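Local coordinates for protein epoxide hydrolase (Aspergillus niger, PDB 3G02) that probably hydrolyses epoxides to vicinal diols, here in an enantioselective form obtained by directed evolution, at residues 254-259 with 306-311; 265-268 with 273-276. The protein carries 9 engineered substitutions. All coordinates share one frame; numbering follows the deposited sequence. Where two conformers were deposited one is given.

Contact 1. Residues 254-259 with 306-311; sequences MEHSTR and ESFPRA
His256 and Phe308 carry this contact by themselves, two buried rings bridging helices whose backbones stay well apart (CA of His256 to CA of Pro309, 9.1 Å). They form an offset edge-to-face pair in which Phe308 supplies the edge: its CE1 lies 3.4 Å from His256 NE2, and that nitrogen sits in the plane of the phenyl ring. The rings are turned 73° against each other. Phe308 reaches across because CG stands anti to its backbone N (chi1 179°), which carries the ring out from helix 307-311. The packing is dense at this one spot. Away from it the segments separate, and Met254, Ser257, Glu306 and Arg310 lie partly exposed, none of them taking part in the join. Around the histidine the aromatic packing continues, with Trp118, Tyr252 and Tyr315 ring to ring, and NE2 is hydrogen-bonded to NE1 of Trp277. Since an indole nitrogen can only donate, His256 NE2 should be the acceptor there, and the nearby phenyl edge offers it only C-H groups. Phe308 thus sets an apolar C-H edge beside NE2 of a histidine that itself packs on Tyr315, a predicted proton donor of the active site.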
# COMPACT_ATOMS: atom_id res chain seq x y z
N MET A 254 5.73 -2.99 -2.93
CA MET A 254 6.01 -3.67 -1.67
C MET A 254 4.74 -4.23 -1.04
O MET A 254 4.76 -5.31 -0.45
CB MET A 254 6.72 -2.73 -0.71
CG MET A 254 8.12 -2.35 -1.19
SD MET A 254 9.28 -3.70 -1.43
CE MET A 254 9.21 -4.57 0.14
N GLU A 255 3.64 -3.50 -1.17
CA GLU A 255 2.35 -3.98 -0.67
C GLU A 255 1.85 -5.17 -1.51
O GLU A 255 1.40 -6.17 -0.95
CB GLU A 255 1.33 -2.84 -0.63
CG GLU A 255 -0.05 -3.24 -0.08
CD GLU A 255 -0.08 -3.58 1.40
OE1 GLU A 255 0.92 -3.36 2.12
OE2 GLU A 255 -1.13 -4.09 1.86
N HIS A 256 1.96 -5.07 -2.83
CA HIS A 256 1.61 -6.20 -3.71
C HIS A 256 2.40 -7.46 -3.37
O HIS A 256 1.87 -8.57 -3.42
CB HIS A 256 1.90 -5.88 -5.18
CG HIS A 256 1.08 -4.78 -5.78
ND1 HIS A 256 1.21 -4.42 -7.10
CD2 HIS A 256 0.12 -3.97 -5.27
CE1 HIS A 256 0.39 -3.43 -7.38
NE2 HIS A 256 -0.29 -3.14 -6.29
N SER A 257 3.68 -7.26 -3.06
CA SER A 257 4.59 -8.37 -2.77
C SER A 257 4.26 -9.03 -1.44
O SER A 257 4.07 -10.24 -1.35
CB SER A 257 6.03 -7.89 -2.77
OG SER A 257 6.89 -8.92 -2.32
N THR A 258 4.20 -8.20 -0.40
CA THR A 258 4.10 -8.70 0.98
C THR A 258 2.70 -9.04 1.46
O THR A 258 2.52 -9.95 2.27
CB THR A 258 4.72 -7.71 1.97
OG1 THR A 258 4.04 -6.45 1.88
CG2 THR A 258 6.20 -7.51 1.67
N ARG A 259 1.71 -8.28 0.98
CA ARG A 259 0.33 -8.45 1.43
C ARG A 259 -0.67 -8.45 0.27
O ARG A 259 -1.65 -7.70 0.28
CB ARG A 259 -0.04 -7.38 2.47
CG ARG A 259 0.76 -7.46 3.76
CD ARG A 259 0.45 -8.71 4.59
NE ARG A 259 1.10 -8.62 5.89
CZ ARG A 259 2.35 -9.01 6.14
NH1 ARG A 259 3.08 -9.54 5.16
NH2 ARG A 259 2.87 -8.87 7.35
N GLU A 306 -12.11 -8.47 -12.48
CA GLU A 306 -11.48 -8.77 -11.18
C GLU A 306 -9.98 -9.05 -11.34
O GLU A 306 -9.45 -9.99 -10.75
CB GLU A 306 -12.19 -9.93 -10.48
CG GLU A 306 -13.64 -9.64 -10.12
CD GLU A 306 -14.37 -10.84 -9.54
OE1 GLU A 306 -14.25 -11.96 -10.10
OE2 GLU A 306 -15.08 -10.67 -8.52
N SER A 307 -9.33 -8.23 -12.15
CA SER A 307 -7.91 -8.41 -12.48
C SER A 307 -6.99 -8.20 -11.29
O SER A 307 -6.09 -9.01 -11.06
CB SER A 307 -7.49 -7.45 -13.59
OG SER A 307 -8.01 -7.85 -14.84
N PHE A 308 -7.21 -7.13 -10.54
CA PHE A 308 -6.20 -6.72 -9.57
C PHE A 308 -5.79 -7.81 -8.57
O PHE A 308 -4.59 -8.08 -8.43
CB PHE A 308 -6.54 -5.42 -8.83
CG PHE A 308 -5.50 -5.05 -7.83
CD1 PHE A 308 -4.37 -4.33 -8.24
CD2 PHE A 308 -5.57 -5.52 -6.52
CE1 PHE A 308 -3.37 -4.03 -7.33
CE2 PHE A 308 -4.56 -5.23 -5.61
CZ PHE A 308 -3.46 -4.48 -6.01
N PRO A 309 -6.76 -8.42 -7.85
CA PRO A 309 -6.34 -9.40 -6.85
C PRO A 309 -5.66 -10.64 -7.43
O PRO A 309 -4.93 -11.33 -6.71
CB PRO A 309 -7.65 -9.79 -6.16
CG PRO A 309 -8.72 -9.46 -7.16
CD PRO A 309 -8.22 -8.22 -7.85
N ARG A 310 -5.89 -10.92 -8.72
CA ARG A 310 -5.33 -12.10 -9.38
C ARG A 310 -3.99 -11.83 -10.05
O ARG A 310 -3.13 -12.71 -10.14
CB ARG A 310 -6.32 -12.63 -10.43
CG ARG A 310 -7.72 -12.89 -9.89
CD ARG A 310 -8.62 -13.53 -10.94
NE ARG A 310 -8.94 -12.62 -12.05
CZ ARG A 310 -8.62 -12.84 -13.33
NH1 ARG A 310 -7.93 -13.93 -13.69
NH2 ARG A 310 -8.98 -11.96 -14.26
N ALA A 311 -3.81 -10.60 -10.53
CA ALA A 311 -2.65 -10.25 -11.35
C ALA A 311 -1.38 -10.04 -10.54
O ALA A 311 -0.27 -10.16 -11.07
CB ALA A 311 -2.96 -9.00 -12.15

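Contact 2. Residues 265-268 with 273-276; sequences HVLS and ALLA
Helix 260-268 ends almost against the beginning of helix 271-284, and the backbones come very near at Leu267 and Leu274, whose CA atoms are 4.8 Å apart. No hydrogen bond crosses the gap. Two main-chain carbonyls of the first helix face side-chain carbons of the second instead: Val266 O lies 3.8 Å from Ala273 CB, and Leu267 O is 3.7 Å from Leu274 CB. That same Val266 oxygen is hydrogen-bonded to Ser269 OG in the short link between the helices. The CB of Ala273 points toward the opposing segment, and so small a side chain is consistent with backbones lying this close. This turn between consecutive helices lies in the mostly helical cap that alpha/beta-hydrolase-fold epoxide hydrolases carry over the catalytic domain, here inserted between strands 209-214 and 340-345. Leu267 is the central side chain, touching both neighbours with different parts. Its CD2 branch reaches Ala273, 3.6 Å from the carbonyl O and 4.1 Å from CB, whereas its own CB meets CD1 of Leu274 at 4.0 Å. The two leucines leave their helices differently: CG of Leu267 is beside the backbone N (chi1 -57°), while CG of Leu274 lies anti to it (chi1 -172°), and the latter sends its CD1 methyl back to the base of Leu267. Val266 contributes through its main chain, and its side chain packs on Val266 of the second subunit. Ala273 likewise lies against Ser269 of that subunit, which places the turn at the dimer interface. Further along helix 271-284, Leu275 turns to other neighbours, packing on helices 59-71 and 292-304.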
# COMPACT_ATOMS: atom_id res chain seq x y z
N HIS A 265 -8.18 -7.38 -1.58
CA HIS A 265 -9.50 -7.13 -1.00
C HIS A 265 -9.82 -5.64 -0.93
O HIS A 265 -10.93 -5.22 -1.25
CB HIS A 265 -9.62 -7.77 0.37
CG HIS A 265 -9.89 -9.24 0.32
ND1 HIS A 265 -11.10 -9.76 -0.09
CD2 HIS A 265 -9.12 -10.31 0.63
CE1 HIS A 265 -11.06 -11.08 -0.04
NE2 HIS A 265 -9.87 -11.43 0.40
N VAL A 266 -8.83 -4.84 -0.52
CA VAL A 266 -8.98 -3.39 -0.45
C VAL A 266 -9.44 -2.79 -1.80
O VAL A 266 -10.42 -2.05 -1.85
CB VAL A 266 -7.67 -2.72 0.05
CG1 VAL A 266 -7.67 -1.22 -0.19
CG2 VAL A 266 -7.46 -3.03 1.52
N LEU A 267 -8.74 -3.12 -2.88
CA LEU A 267 -9.07 -2.53 -4.18
C LEU A 267 -10.28 -3.15 -4.87
O LEU A 267 -10.89 -2.53 -5.75
CB LEU A 267 -7.85 -2.56 -5.11
CG LEU A 267 -6.60 -1.86 -4.57
CD1 LEU A 267 -5.59 -1.81 -5.68
CD2 LEU A 267 -6.88 -0.46 -4.04
N SER A 268 -10.64 -4.37 -4.46
CA SER A 268 -11.86 -5.01 -4.96
C SER A 268 -13.12 -4.44 -4.33
O SER A 268 -14.21 -4.61 -4.89
CB SER A 268 -11.80 -6.51 -4.69
OG SER A 268 -10.76 -7.12 -5.44
N ALA A 273 -11.60 2.98 -5.06
CA ALA A 273 -10.34 2.50 -4.50
C ALA A 273 -9.40 2.05 -5.62
O ALA A 273 -8.24 2.45 -5.66
CB ALA A 273 -10.57 1.35 -3.52
N LEU A 274 -9.93 1.25 -6.54
CA LEU A 274 -9.13 0.78 -7.66
C LEU A 274 -8.63 1.95 -8.52
O LEU A 274 -7.46 1.99 -8.92
CB LEU A 274 -9.93 -0.22 -8.49
CG LEU A 274 -9.17 -0.94 -9.60
CD1 LEU A 274 -8.17 -1.94 -9.05
CD2 LEU A 274 -10.17 -1.62 -10.52
N LEU A 275 -9.52 2.90 -8.80
CA LEU A 275 -9.17 4.06 -9.62
C LEU A 275 -8.05 4.89 -8.98
O LEU A 275 -7.13 5.34 -9.68
CB LEU A 275 -10.39 4.95 -9.88
CG LEU A 275 -10.19 6.28 -10.62
CD1 LEU A 275 -9.71 6.08 -12.05
CD2 LEU A 275 -11.49 7.08 -10.62
N ALA A 276 -8.12 5.09 -7.67
CA ALA A 276 -7.09 5.87 -6.98
C ALA A 276 -5.72 5.18 -7.05
O ALA A 276 -4.71 5.81 -7.39
CB ALA A 276 -7.49 6.13 -5.54

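In the fold
From the N terminus, the chain passes strand 209-214 and enters the helical region that holds both contacts. Helix 251-258 gives the first half of contact 1; helices 260-268 and 271-284 follow and meet at once in contact 2, closing a very short loop. After helix 292-304 the chain returns at 306-311 to complete contact 1, whose longer loop therefore encloses contact 2; the chain then runs on to strand 340-345. The two contacts touch directly: Phe308 CZ lies 3.4 Å from Leu267 CD1, and Phe308 CB also packs on Leu274 CD1. One phenylalanine thus ties the pair of helices to helix 251-258, and both contacts also adjoin the second subunit.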